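PDB 5YM6: nsp9 from Porcine coronavirus HKU15, which binds nucleic acids as a coronavirus replicase subunit, with an affinity that is enhanced when it dimerizes. Local coordinates for residues R7-A12 / F29-T34; D66-F71 / Y83-Q88. One frame throughout, in Å; residues are numbered along the deposited sequence.

Contact 1 of 2, residues R7-A12 / F29-T34; sequences RNVFTA and FYVTRT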
loop_
_atom_site.group_PDB
_atom_site.type_symbol
_atom_site.label_atom_id
_atom_site.label_comp_id
_atom_site.label_asym_id
_atom_site.label_seq_id
_atom_site.Cartn_x
_atom_site.Cartn_y
_atom_site.Cartn_z
ATOM N N ARG B 7 4.308 -6.957 5.259
ATOM C CA ARG B 7 5.169 -5.799 5.375
ATOM C C ARG B 7 4.582 -4.867 6.416
ATOM O O ARG B 7 3.370 -4.803 6.588
ATOM C CB ARG B 7 5.317 -5.103 4.023
ATOM C CG ARG B 7 6.070 -5.913 2.979
ATOM C CD ARG B 7 5.821 -5.341 1.599
ATOM N NE ARG B 7 6.743 -5.849 0.587
ATOM C CZ ARG B 7 6.615 -7.016 -0.038
ATOM N NH1 ARG B 7 7.515 -7.369 -0.945
ATOM N NH2 ARG B 7 5.601 -7.831 0.238
ATOM N N ASN B 8 5.439 -4.153 7.131
ATOM C CA ASN B 8 4.958 -3.187 8.091
ATOM C C ASN B 8 5.505 -1.813 7.765
ATOM O O ASN B 8 6.481 -1.687 7.021
ATOM C CB ASN B 8 5.349 -3.581 9.517
ATOM C CG ASN B 8 4.500 -4.710 10.063
ATOM O OD1 ASN B 8 3.324 -4.839 9.724
ATOM N ND2 ASN B 8 5.093 -5.534 10.918
ATOM N N VAL B 9 4.849 -0.794 8.300
ATOM C CA VAL B 9 5.367 0.566 8.248
ATOM C C VAL B 9 5.688 1.038 9.671
ATOM O O VAL B 9 4.858 0.921 10.574
ATOM C CB VAL B 9 4.358 1.551 7.588
ATOM C CG1 VAL B 9 4.842 2.987 7.718
ATOM C CG2 VAL B 9 4.116 1.191 6.123
ATOM N N PHE B 10 6.887 1.567 9.891
ATOM C CA PHE B 10 7.121 2.244 11.155
ATOM C C PHE B 10 7.799 3.570 10.864
ATOM O O PHE B 10 8.472 3.729 9.847
ATOM C CB PHE B 10 7.928 1.374 12.144
ATOM C CG PHE B 10 9.428 1.477 12.005
ATOM C CD1 PHE B 10 10.124 0.629 11.160
ATOM C CD2 PHE B 10 10.149 2.395 12.755
ATOM C CE1 PHE B 10 11.507 0.718 11.035
ATOM C CE2 PHE B 10 11.533 2.481 12.637
ATOM C CZ PHE B 10 12.207 1.646 11.777
ATOM N N THR B 11 7.598 4.514 11.766
ATOM C CA THR B 11 8.053 5.878 11.564
ATOM C C THR B 11 9.124 6.290 12.561
ATOM O O THR B 11 9.088 5.905 13.731
ATOM C CB THR B 11 6.873 6.857 11.657
ATOM O OG1 THR B 11 6.292 6.778 12.962
ATOM C CG2 THR B 11 5.815 6.509 10.624
ATOM N N ALA B 12 10.090 7.064 12.087
ATOM C CA ALA B 12 11.077 7.677 12.966
ATOM C C ALA B 12 11.428 9.061 12.435
ATOM O O ALA B 12 10.584 9.731 11.879
ATOM C CB ALA B 12 12.307 6.801 13.077
ATOM N N PHE B 29 9.150 7.492 7.022
ATOM C CA PHE B 29 8.315 6.300 6.890
ATOM C C PHE B 29 9.142 5.180 6.293
ATOM O O PHE B 29 9.637 5.291 5.177
ATOM C CB PHE B 29 7.092 6.576 6.012
ATOM C CG PHE B 29 6.129 7.564 6.614
ATOM C CD1 PHE B 29 6.416 8.925 6.618
ATOM C CD2 PHE B 29 4.956 7.134 7.196
ATOM C CE1 PHE B 29 5.536 9.827 7.179
ATOM C CE2 PHE B 29 4.075 8.044 7.760
ATOM C CZ PHE B 29 4.368 9.375 7.752
ATOM N N TYR B 30 9.304 4.108 7.055
ATOM C CA TYR B 30 10.051 2.955 6.590
ATOM C C TYR B 30 9.099 1.799 6.312
ATOM O O TYR B 30 8.145 1.598 7.043
ATOM C CB TYR B 30 11.087 2.518 7.629
ATOM C CG TYR B 30 12.246 3.470 7.808
ATOM C CD1 TYR B 30 12.192 4.499 8.737
ATOM C CD2 TYR B 30 13.401 3.313 7.060
ATOM C CE1 TYR B 30 13.254 5.361 8.901
ATOM C CE2 TYR B 30 14.473 4.164 7.218
ATOM C CZ TYR B 30 14.392 5.183 8.146
ATOM O OH TYR B 30 15.455 6.028 8.297
ATOM N N VAL B 31 9.368 1.048 5.252
ATOM C CA VAL B 31 8.684 -0.221 5.060
ATOM C C VAL B 31 9.651 -1.321 5.469
ATOM O O VAL B 31 10.798 -1.339 5.028
ATOM C CB VAL B 31 8.209 -0.427 3.614
ATOM C CG1 VAL B 31 7.693 -1.860 3.429
ATOM C CG2 VAL B 31 7.102 0.573 3.284
ATOM N N THR B 32 9.177 -2.227 6.314
ATOM C CA THR B 32 9.971 -3.371 6.729
ATOM C C THR B 32 9.440 -4.647 6.094
ATOM O O THR B 32 8.229 -4.808 5.923
ATOM C CB THR B 32 9.964 -3.562 8.256
ATOM O OG1 THR B 32 8.645 -3.922 8.684
ATOM C CG2 THR B 32 10.387 -2.291 8.955
ATOM N N ARG B 33 10.363 -5.545 5.778
ATOM C CA ARG B 33 10.034 -6.860 5.236
ATOM C C ARG B 33 11.225 -7.789 5.416
ATOM O O ARG B 33 12.352 -7.432 5.074
ATOM C CB ARG B 33 9.659 -6.767 3.760
ATOM C CG ARG B 33 9.182 -8.084 3.165
ATOM C CD ARG B 33 9.526 -8.179 1.684
ATOM N NE ARG B 33 9.016 -9.414 1.092
ATOM C CZ ARG B 33 9.690 -10.562 1.064
ATOM N NH1 ARG B 33 9.147 -11.639 0.507
ATOM N NH2 ARG B 33 10.902 -10.637 1.600
ATOM N N THR B 34 10.965 -8.980 5.952
ATOM C CA THR B 34 12.002 -9.993 6.133
ATOM C C THR B 34 13.192 -9.443 6.926
ATOM O O THR B 34 14.344 -9.628 6.539
ATOM C CB THR B 34 12.461 -10.527 4.776
#
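Four backbone hydrogen bonds join 8-12 to 29-33, two for each of the pairs Asn8-Thr32 and Phe10-Tyr30. The straightest runs from Thr32 N to Asn8 O, at 2.8 Å and 168°. Tyr30 N meets Phe10 O at 2.9 Å, nearly along the C=O axis. Between them Val9-Val31 is a non-hydrogen-bonded pair, and Thr11-Phe29 is the next one beyond Phe10-Tyr30. At the first of these, Val9 CA lies 3.2 Å from Tyr30 O in a CA-H...O contact.

Side chains alternate between two faces. On the face of Phe10 and Tyr30, the rings point the same way with planes 16° apart. They are slid so far that they barely overlap, and their centroids lie 5.4 Å apart. Phe10 CG sits between its backbone N and carbonyl carbon (chi1 87°). This crowded position brings the ring edge to Thr32 CG2, 3.7 Å from Phe10 CD1. On the other face, the Thr11 methyl CG2 lies over the Phe29 ring, 4.0 Å from its centroid, as a CH-pi contact. Val9 CG1 reaches the edge of the same ring.

The motif is an antiparallel beta hairpin, strands 8-18 and 23-33, in the all-antiparallel sheet of the nsp9 fold. At its open end Arg7 and Arg33 run side by side. Arg33 CD lies over one face of the Arg7 guanidinium, and Arg7 NH1 is 3.3 Å from Arg33 NE. Both are donors on like-charged groups, so the pair is probably repulsive despite the alkyl packing.

Further out, Tyr30 OH bonds to Asn14 OD1 in the first strand of the hairpin. Helix 92-105 packs on Arg7, Val9 and Val31. Arg7 also packs on Ile99, and Asn8 on Ser103, of the second subunit.

Contact 2 of 2, residues D66-F71 / Y83-Q88; sequences DPPMRF and YLYFIQ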
loop_
_atom_site.group_PDB
_atom_site.type_symbol
_atom_site.label_atom_id
_atom_site.label_comp_id
_atom_site.label_asym_id
_atom_site.label_seq_id
_atom_site.Cartn_x
_atom_site.Cartn_y
_atom_site.Cartn_z
ATOM N N ASP B 66 11.009 13.047 -4.382
ATOM C CA ASP B 66 9.998 13.452 -5.363
ATOM C C ASP B 66 9.309 14.727 -4.888
ATOM O O ASP B 66 9.400 15.064 -3.723
ATOM C CB ASP B 66 8.982 12.325 -5.577
ATOM C CG ASP B 66 9.561 11.167 -6.357
ATOM O OD1 ASP B 66 10.576 11.378 -7.035
ATOM O OD2 ASP B 66 9.001 10.050 -6.297
ATOM N N PRO B 67 8.645 15.461 -5.801
ATOM C CA PRO B 67 7.988 16.712 -5.399
ATOM C C PRO B 67 6.933 16.457 -4.333
ATOM O O PRO B 67 6.337 15.392 -4.328
ATOM C CB PRO B 67 7.355 17.227 -6.704
ATOM C CG PRO B 67 7.351 16.052 -7.641
ATOM C CD PRO B 67 8.533 15.211 -7.251
ATOM N N PRO B 68 6.722 17.422 -3.429
ATOM C CA PRO B 68 5.799 17.226 -2.301
ATOM C C PRO B 68 4.347 17.061 -2.733
ATOM O O PRO B 68 3.916 17.618 -3.746
ATOM C CB PRO B 68 5.983 18.503 -1.471
ATOM C CG PRO B 68 6.554 19.504 -2.417
ATOM C CD PRO B 68 7.440 18.700 -3.328
ATOM N N MET B 69 3.607 16.271 -1.975
ATOM C CA MET B 69 2.162 16.241 -2.115
ATOM C C MET B 69 1.509 16.721 -0.832
ATOM O O MET B 69 1.924 16.371 0.263
ATOM C CB MET B 69 1.685 14.847 -2.461
ATOM C CG MET B 69 2.350 14.297 -3.688
ATOM S SD MET B 69 1.586 12.743 -4.100
ATOM C CE MET B 69 0.005 13.333 -4.712
ATOM N N ARG B 70 0.464 17.515 -0.983
ATOM C CA ARG B 70 -0.141 18.192 0.149
ATOM C C ARG B 70 -1.273 17.370 0.763
ATOM O O ARG B 70 -2.056 16.746 0.045
ATOM C CB ARG B 70 -0.646 19.564 -0.309
ATOM C CG ARG B 70 -1.317 20.392 0.753
ATOM C CD ARG B 70 -1.925 21.644 0.137
ATOM N NE ARG B 70 -0.933 22.423 -0.599
ATOM C CZ ARG B 70 -0.436 23.585 -0.182
ATOM N NH1 ARG B 70 -0.844 24.114 0.967
ATOM N NH2 ARG B 70 0.465 24.223 -0.917
ATOM N N PHE B 71 -1.344 17.340 2.091
ATOM C CA PHE B 71 -2.547 16.839 2.758
ATOM C C PHE B 71 -2.708 17.475 4.138
ATOM O O PHE B 71 -1.765 18.052 4.677
ATOM C CB PHE B 71 -2.537 15.303 2.864
ATOM C CG PHE B 71 -1.533 14.751 3.847
ATOM C CD1 PHE B 71 -0.198 14.625 3.501
ATOM C CD2 PHE B 71 -1.936 14.328 5.100
ATOM C CE1 PHE B 71 0.724 14.107 4.402
ATOM C CE2 PHE B 71 -1.021 13.807 6.005
ATOM C CZ PHE B 71 0.310 13.697 5.655
ATOM N N TYR B 83 3.402 18.144 4.072
ATOM C CA TYR B 83 3.835 17.697 2.746
ATOM C C TYR B 83 4.469 16.323 2.794
ATOM O O TYR B 83 5.361 16.077 3.593
ATOM C CB TYR B 83 4.815 18.686 2.131
ATOM C CG TYR B 83 4.195 20.045 1.974
ATOM C CD1 TYR B 83 3.404 20.350 0.869
ATOM C CD2 TYR B 83 4.364 21.008 2.950
ATOM C CE1 TYR B 83 2.818 21.604 0.745
ATOM C CE2 TYR B 83 3.795 22.247 2.835
ATOM C CZ TYR B 83 3.021 22.541 1.736
ATOM O OH TYR B 83 2.454 23.798 1.651
ATOM N N LEU B 84 3.990 15.440 1.935
ATOM C CA LEU B 84 4.504 14.084 1.821
ATOM C C LEU B 84 5.456 14.021 0.638
ATOM O O LEU B 84 5.110 14.465 -0.475
ATOM C CB LEU B 84 3.350 13.085 1.637
ATOM C CG LEU B 84 3.706 11.634 1.282
ATOM C CD1 LEU B 84 4.303 10.928 2.468
ATOM C CD2 LEU B 84 2.470 10.865 0.787
ATOM N N TYR B 85 6.658 13.500 0.873
ATOM C CA TYR B 85 7.645 13.339 -0.189
ATOM C C TYR B 85 8.031 11.882 -0.272
ATOM O O TYR B 85 8.500 11.325 0.724
ATOM C CB TYR B 85 8.928 14.120 0.078
ATOM C CG TYR B 85 8.849 15.612 0.284
ATOM C CD1 TYR B 85 8.409 16.145 1.490
ATOM C CD2 TYR B 85 9.307 16.481 -0.695
ATOM C CE1 TYR B 85 8.380 17.519 1.692
ATOM C CE2 TYR B 85 9.294 17.850 -0.491
ATOM C CZ TYR B 85 8.825 18.357 0.700
ATOM O OH TYR B 85 8.810 19.716 0.901
ATOM N N PHE B 86 7.858 11.265 -1.440
ATOM C CA PHE B 86 8.387 9.931 -1.640
ATOM C C PHE B 86 9.844 10.017 -2.041
ATOM O O PHE B 86 10.275 10.977 -2.682
ATOM C CB PHE B 86 7.595 9.165 -2.698
ATOM C CG PHE B 86 6.267 8.697 -2.210
ATOM C CD1 PHE B 86 6.193 7.687 -1.272
ATOM C CD2 PHE B 86 5.105 9.288 -2.656
ATOM C CE1 PHE B 86 4.975 7.251 -0.799
ATOM C CE2 PHE B 86 3.881 8.850 -2.192
ATOM C CZ PHE B 86 3.825 7.834 -1.262
ATOM N N ILE B 87 10.608 9.016 -1.628
ATOM C CA ILE B 87 12.013 8.931 -2.007
ATOM C C ILE B 87 12.064 8.529 -3.490
ATOM O O ILE B 87 11.268 7.704 -3.933
ATOM C CB ILE B 87 12.774 7.924 -1.111
ATOM C CG1 ILE B 87 13.304 8.626 0.156
ATOM C CG2 ILE B 87 13.969 7.326 -1.844
ATOM C CD1 ILE B 87 12.245 9.226 1.032
ATOM N N GLN B 88 12.978 9.128 -4.247
ATOM C CA GLN B 88 13.020 8.910 -5.690
ATOM C C GLN B 88 13.191 7.425 -6.016
ATOM O O GLN B 88 13.981 6.732 -5.373
ATOM C CB GLN B 88 14.133 9.729 -6.340
ATOM C CG GLN B 88 14.115 9.588 -7.865
ATOM C CD GLN B 88 15.067 10.526 -8.575
ATOM O OE1 GLN B 88 16.124 10.870 -8.052
ATOM N NE2 GLN B 88 14.692 10.943 -9.784
HETATM O O HOH W 1 6.293 12.691 -3.398
#
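Pro68 lies flat against Tyr85. Its CB stands over one face of the phenol ring, 3.8 Å from the centroid and 24° off the normal, a CH-pi contact. Pro68 CD adds a 3.5 Å contact to Tyr85 CE2. Asp66 O comes to the edge of the same ring. Tyr85 OH bonds to Lys46 O and Leu49 N, which hold the far end of the ring. Pro68 CB also touches Tyr83 CB, so the proline packs against both tyrosines.

Arg70 and Tyr83 run alongside each other and point the same way. Their guanidinium and ring planes are 78° apart. Arg70 NH2 lies in the plane of the ring at its edge, 3.3 Å from Tyr83 OH. The angle is too poor for a hydrogen bond. On the other face of the sheet, Phe71 CE1 meets Leu84 CB obliquely at 3.9 Å. Phe71 and Leu84 also pack on Ile102 of helix 92-105 and on Leu4 of the second subunit.

The backbone forms the short antiparallel hairpin of strands 69-71 and 82-86. Met69 and Leu84 exchange two hydrogen bonds, of which Leu84 N to Met69 O is nearly straight at 175°. Pro68 stays close to Tyr85, but Pro67 steps out of the register. A water bridges the gap there, donating to Pro67 O and accepting from Phe86 N. Asp66 N then returns to Phe86 O at 2.8 Å.

Pro67 has no N-H to give, and Phe86 O takes its hydrogen bond from Asp66 N instead. The water satisfies both Phe86 N and Pro67 O where the strands are too far apart for a direct bond. Tyr83 OH lies over a face of the Arg70 guanidinium, and the two pack without a hydrogen bond.

Contact 1 precedes contact 2 along the chain, and the first closes before the second opens. Each lies in a beta hairpin of one antiparallel sheet. Strand 36-44 lies between them, pairing with 23-33 on one side and 82-86 on the other. Their centres are about 17 Å apart, on opposite sides of the chain's centre. Their nearest atoms are about 5 Å apart and do not touch. Helix 92-105 packs on side chains of both contacts. Each contact also reaches the second subunit. The dimer interface therefore draws on both hairpins, in a protein whose dimerization enhances nucleic acid binding.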